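PDB 6JMG: DnaJ homolog subfamily C member 27-A from Xenopus laevis, which binds GTP and magnesium as a small GTPase of the Rab family, carries a C-terminal J domain, and is possibly involved in regulating the MEK/ERK pathway. Local coordinates for residues A[206-209]-A[210-213]; A[232-235]-A[236-240]; A[256-259]-A[260-264]. All blocks are in the same frame, centred on the assembly; numbering follows the deposited sequence.

The chain first forms the GTP-binding Ras-type domain, then runs into a group of helices where all three interactions lie, away from the nucleotide. Each interaction joins consecutive residues of one helix, so none closes a longer loop, and they follow in series without nesting or crossing. Interaction 1 lies on helix 203-213, interaction 2 on helix 230-244 and interaction 3 on helix 254-278, the last two within the J domain. Side chains from the three meet: Ile212 rests on Ala260 and Val261, Ser208 touches Leu240, and Tyr237 packs on Phe258 and Val261. Helix 203-213 thereby sits against both helix 230-244 and helix 254-278.

Interaction 1 of 3, residues A[206-209]-A[210-213]; sequences ADSI and RRIR
Asp207 and Arg210 form a local i to i+3 salt bridge on helix 203-213, which lies against helices 230-244 and 254-278. The link is Asp207 OD1 to Arg210 NH2, 3.1 Å, and as a hydrogen bond it is weak because the N-H points off the oxygen at 132°. OD1 comes to the edge of the guanidinium, whose plane is turned 38° from that of the carboxylate. Arg210 CG lies anti to the backbone N (chi1 176°), and a bend at chi3 brings the end of the chain alongside Asp207. The other oxygen, OD2, has a long, weak ion pair with Lys203. Beneath these side chains runs alpha-helical i to i+4 bonding, with Arg211 N to Asp207 O at 2.8 Å and Ile212 N to Ser208 O at 2.9 Å. The helix is amphipathic and lies on the J-domain helices: Ile209 and Ile212, both buried, meet Leu244 of helix 230-244, while Ala257 of helix 254-278 receives Ile209 and Ala260 receives Ile212. One turn apart, Ser208 CB and Ile212 CD1 approach to 4.4 Å. Ile212 CG1 lies on one face of the Arg211 guanidinium, offset toward its rim, and Arg211 NH1 hydrogen-bonds weakly to Met221 O.

Interaction 2 of 3, residues A[232-235]-A[236-240]; sequences EVNK and AYRKL
Lys235 and Asn234 on one side and Arg238 on the other bury the most surface in this contact along helix 230-244. The Arg238 chain runs extended from CG to NE back along the helix and brings its guanidinium across Asn234, so that CB of the asparagine lies over one face, 3.8 Å from Arg238 CZ. The amide and guanidinium planes are 28° apart. Asn234 ND2 and Arg238 NH2, both donors, stand 3.5 Å from each other, so this is van der Waals contact and not a bond. The Asn234 amide has its polar partner outside this turn: OD1 accepts a hydrogen bond from Arg265 NE of helix 254-278. Lys235 reaches the guanidinium at its edge: bends at chi2 (-57°) and chi3 fold the chain round until NZ lies in the guanidinium plane. The modelled separation of Lys235 NZ and Arg238 NH1, 3.0 Å, sets two like charges together; at this resolution, the exact placing of two exposed side chains is doubtful. Two backbone bonds are clear, both 2.8 Å: Ala236 N to Glu232 O and Tyr237 N to Val233 O. Val233 and Tyr237 turn to helix 254-278, whereas the lysine and arginine remain exposed. A long second helix with basic residues on its surface, packed on the third helix, is characteristic of the J-domain fold.

Interaction 3 of 3, residues A[256-259]-A[260-264]; sequences DAFK and AVVNA
Val262 CG2 sits over one face of the Phe258 ring, 3.8 Å from its centroid and 17° off the ring normal, a CH-pi contact between residues one turn apart. CZ of Phe258 is the nearest ring atom to that methyl, at 3.7 Å. Phe258 carries CG anti to the backbone N (chi1 180°), which swings the ring along the helix toward its C-terminal end and over the valine. The same two residues are joined through the backbone by a nearly straight hydrogen bond, Val262 N to Phe258 O, 2.8 Å long. Replacing Phe258 by an alanine would probably leave the Val262 methyl without the aromatic face it rests on. Next to this pair, Lys259 and Asn263 lie side by side, CG of Lys259 being 4.0 Å from Asn263 ND2. Backbone i to i+4 bonds continue on either side of this pair, among them Val261 N to Ala257 O at 2.9 Å and Asn263 N to Lys259 O at 3.0 Å. In the next shell, the Phe258 ring meets that of His245, the first residue of the His-Pro-Asp motif of J domains, with planes at about 55°. Around helix 254-278, Tyr237 and Ala241 of helix 230-244 border Phe258, helix 203-213 lies along the Ala257 and Ala260 side, and Val261 reaches Leu222 of helix 218-222.

Interaction 1 of 3, residues A[206-209]-A[210-213]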
# COMPACT_ATOMS: atom_id res chain seq x y z
N ALA A 206 21.28 0.34 7.82
CA ALA A 206 22.43 0.44 8.73
C ALA A 206 23.68 0.93 8.01
O ALA A 206 24.49 1.67 8.58
CB ALA A 206 22.66 -0.91 9.38
N ASP A 207 23.88 0.50 6.77
CA ASP A 207 25.02 0.99 6.01
C ASP A 207 24.88 2.47 5.73
O ASP A 207 25.87 3.22 5.82
CB ASP A 207 25.19 0.21 4.70
CG ASP A 207 25.69 -1.21 4.93
OD1 ASP A 207 26.17 -1.51 6.05
OD2 ASP A 207 25.58 -2.03 3.98
N SER A 208 23.66 2.93 5.41
CA SER A 208 23.52 4.32 5.02
C SER A 208 23.74 5.24 6.20
O SER A 208 24.42 6.26 6.09
CB SER A 208 22.12 4.57 4.43
OG SER A 208 22.08 4.43 3.01
N ILE A 209 23.26 4.83 7.38
CA ILE A 209 23.49 5.62 8.59
C ILE A 209 24.97 5.72 8.90
O ILE A 209 25.48 6.78 9.27
CB ILE A 209 22.69 5.03 9.76
CG1 ILE A 209 21.20 5.05 9.41
CG2 ILE A 209 22.98 5.84 11.02
CD1 ILE A 209 20.30 4.46 10.49
N ARG A 210 25.71 4.62 8.77
CA ARG A 210 27.11 4.70 9.12
C ARG A 210 27.88 5.49 8.08
O ARG A 210 28.74 6.30 8.42
CB ARG A 210 27.73 3.30 9.28
CG ARG A 210 29.22 3.35 9.57
CD ARG A 210 29.87 1.99 9.47
NE ARG A 210 29.19 1.13 8.51
CZ ARG A 210 29.66 -0.04 8.08
NH1 ARG A 210 30.83 -0.49 8.53
NH2 ARG A 210 28.97 -0.75 7.20
N ARG A 211 27.51 5.32 6.80
CA ARG A 211 28.18 6.08 5.75
C ARG A 211 27.92 7.58 5.91
O ARG A 211 28.81 8.38 5.67
CB ARG A 211 27.72 5.59 4.38
CG ARG A 211 28.28 6.39 3.20
CD ARG A 211 27.62 5.98 1.88
NE ARG A 211 26.19 6.29 1.82
CZ ARG A 211 25.69 7.50 1.55
NH1 ARG A 211 26.49 8.54 1.30
NH2 ARG A 211 24.37 7.67 1.52
N ILE A 212 26.73 7.94 6.41
CA ILE A 212 26.39 9.35 6.65
C ILE A 212 27.09 9.91 7.90
O ILE A 212 27.31 11.12 7.97
CB ILE A 212 24.86 9.52 6.67
CG1 ILE A 212 24.30 9.31 5.26
CG2 ILE A 212 24.42 10.91 7.10
CD1 ILE A 212 22.81 8.87 5.21
N ARG A 213 27.50 9.09 8.89
CA ARG A 213 28.27 9.64 10.01
C ARG A 213 29.64 10.08 9.54
O ARG A 213 30.13 11.14 9.90
CB ARG A 213 28.60 8.62 11.10
CG ARG A 213 27.45 8.28 12.01
CD ARG A 213 27.82 7.92 13.45
NE ARG A 213 26.82 8.51 14.33
CZ ARG A 213 26.96 9.54 15.17
NH1 ARG A 213 28.13 10.18 15.31
NH2 ARG A 213 25.89 9.93 15.85

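Interaction 2 of 3, residues A[232-235]-A[236-240]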
# COMPACT_ATOMS: atom_id res chain seq x y z
N GLU A 232 18.02 16.57 -9.35
CA GLU A 232 18.77 15.39 -8.93
C GLU A 232 18.99 15.37 -7.43
O GLU A 232 18.89 14.30 -6.81
CB GLU A 232 20.10 15.31 -9.67
CG GLU A 232 19.92 15.03 -11.13
CD GLU A 232 21.10 15.48 -11.94
OE1 GLU A 232 22.02 16.10 -11.36
OE2 GLU A 232 21.08 15.23 -13.16
N VAL A 233 19.28 16.52 -6.81
CA VAL A 233 19.46 16.46 -5.37
C VAL A 233 18.12 16.22 -4.69
O VAL A 233 18.04 15.52 -3.67
CB VAL A 233 20.16 17.72 -4.82
CG1 VAL A 233 21.33 18.14 -5.69
CG2 VAL A 233 19.22 18.78 -4.71
N ASN A 234 17.03 16.71 -5.29
CA ASN A 234 15.71 16.35 -4.79
C ASN A 234 15.50 14.86 -4.82
O ASN A 234 15.02 14.27 -3.85
CB ASN A 234 14.62 17.05 -5.58
CG ASN A 234 14.36 18.44 -5.09
OD1 ASN A 234 14.79 18.81 -3.98
ND2 ASN A 234 13.70 19.24 -5.90
N LYS A 235 15.87 14.21 -5.93
CA LYS A 235 15.53 12.80 -6.04
C LYS A 235 16.49 11.91 -5.26
O LYS A 235 16.07 10.89 -4.72
CB LYS A 235 15.47 12.36 -7.51
CG LYS A 235 14.44 13.10 -8.38
CD LYS A 235 12.95 13.05 -7.91
CE LYS A 235 12.53 11.86 -7.03
NZ LYS A 235 11.06 11.86 -6.73
N ALA A 236 17.74 12.35 -5.11
CA ALA A 236 18.62 11.69 -4.15
C ALA A 236 18.07 11.82 -2.74
O ALA A 236 18.03 10.84 -1.98
CB ALA A 236 20.03 12.27 -4.25
N TYR A 237 17.60 13.02 -2.38
CA TYR A 237 17.14 13.24 -1.02
C TYR A 237 15.95 12.35 -0.69
O TYR A 237 15.88 11.78 0.41
CB TYR A 237 16.78 14.72 -0.77
CG TYR A 237 15.88 14.87 0.44
CD1 TYR A 237 16.42 14.93 1.73
CD2 TYR A 237 14.49 14.88 0.32
CE1 TYR A 237 15.60 15.02 2.85
CE2 TYR A 237 13.67 14.96 1.43
CZ TYR A 237 14.23 15.03 2.69
OH TYR A 237 13.41 15.12 3.80
N ARG A 238 14.97 12.23 -1.60
CA ARG A 238 13.76 11.52 -1.20
C ARG A 238 14.02 10.04 -1.01
O ARG A 238 13.34 9.40 -0.20
CB ARG A 238 12.63 11.74 -2.22
CG ARG A 238 12.64 13.09 -2.87
CD ARG A 238 11.31 13.53 -3.45
NE ARG A 238 11.38 14.96 -3.75
CZ ARG A 238 11.24 15.50 -4.95
NH1 ARG A 238 11.00 14.74 -5.99
NH2 ARG A 238 11.34 16.82 -5.09
N LYS A 239 15.04 9.47 -1.66
CA LYS A 239 15.23 8.04 -1.45
C LYS A 239 15.90 7.77 -0.11
O LYS A 239 15.59 6.77 0.54
CB LYS A 239 16.04 7.43 -2.59
CG LYS A 239 15.25 7.20 -3.86
CD LYS A 239 16.13 6.95 -5.06
CE LYS A 239 17.48 7.62 -4.94
NZ LYS A 239 18.20 7.68 -6.25
N LEU A 240 16.73 8.71 0.34
CA LEU A 240 17.27 8.64 1.69
C LEU A 240 16.21 8.97 2.74
O LEU A 240 16.16 8.33 3.80
CB LEU A 240 18.45 9.60 1.81
CG LEU A 240 19.74 9.10 1.16
CD1 LEU A 240 20.81 10.20 1.09
CD2 LEU A 240 20.25 7.89 1.92

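Interaction 3 of 3, residues A[256-259]-A[260-264]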
# COMPACT_ATOMS: atom_id res chain seq x y z
N ASP A 256 19.61 11.25 13.57
CA ASP A 256 20.71 12.15 13.23
C ASP A 256 21.08 12.02 11.76
O ASP A 256 21.42 13.01 11.10
CB ASP A 256 21.93 11.88 14.10
CG ASP A 256 21.60 11.87 15.58
OD1 ASP A 256 21.20 12.93 16.10
OD2 ASP A 256 21.75 10.79 16.20
N ALA A 257 21.00 10.81 11.23
CA ALA A 257 21.23 10.61 9.81
C ALA A 257 20.19 11.34 8.98
O ALA A 257 20.53 12.00 7.99
CB ALA A 257 21.22 9.12 9.49
N PHE A 258 18.92 11.24 9.37
CA PHE A 258 17.88 11.98 8.67
C PHE A 258 18.14 13.48 8.72
O PHE A 258 18.16 14.16 7.69
CB PHE A 258 16.53 11.66 9.25
CG PHE A 258 15.42 12.40 8.57
CD1 PHE A 258 15.13 12.14 7.23
CD2 PHE A 258 14.69 13.35 9.24
CE1 PHE A 258 14.12 12.80 6.61
CE2 PHE A 258 13.67 14.03 8.60
CZ PHE A 258 13.38 13.75 7.29
N LYS A 259 18.39 14.01 9.92
CA LYS A 259 18.71 15.43 10.06
C LYS A 259 19.90 15.82 9.17
O LYS A 259 19.91 16.91 8.58
CB LYS A 259 19.00 15.75 11.53
CG LYS A 259 19.34 17.21 11.79
CD LYS A 259 19.69 17.48 13.26
CE LYS A 259 18.84 16.62 14.22
NZ LYS A 259 18.61 17.26 15.56
N ALA A 260 20.89 14.93 9.05
CA ALA A 260 22.06 15.26 8.26
C ALA A 260 21.71 15.32 6.78
O ALA A 260 22.17 16.21 6.05
CB ALA A 260 23.18 14.25 8.51
N VAL A 261 20.88 14.38 6.34
CA VAL A 261 20.42 14.37 4.96
C VAL A 261 19.59 15.62 4.66
O VAL A 261 19.77 16.28 3.62
CB VAL A 261 19.66 13.06 4.70
CG1 VAL A 261 18.66 13.21 3.59
CG2 VAL A 261 20.65 11.95 4.40
N VAL A 262 18.68 15.97 5.56
CA VAL A 262 17.91 17.19 5.40
C VAL A 262 18.83 18.39 5.23
O VAL A 262 18.70 19.18 4.29
CB VAL A 262 16.96 17.38 6.59
CG1 VAL A 262 16.40 18.79 6.61
CG2 VAL A 262 15.89 16.30 6.53
N ASN A 263 19.83 18.51 6.10
CA ASN A 263 20.67 19.69 6.07
C ASN A 263 21.57 19.71 4.86
O ASN A 263 21.89 20.80 4.35
CB ASN A 263 21.51 19.79 7.34
CG ASN A 263 20.70 20.23 8.51
OD1 ASN A 263 19.60 20.78 8.35
ND2 ASN A 263 21.22 20.00 9.71
N ALA A 264 22.01 18.54 4.40
CA ALA A 264 22.82 18.47 3.19
C ALA A 264 22.02 18.97 2.00
O ALA A 264 22.51 19.77 1.20
CB ALA A 264 23.30 17.03 2.96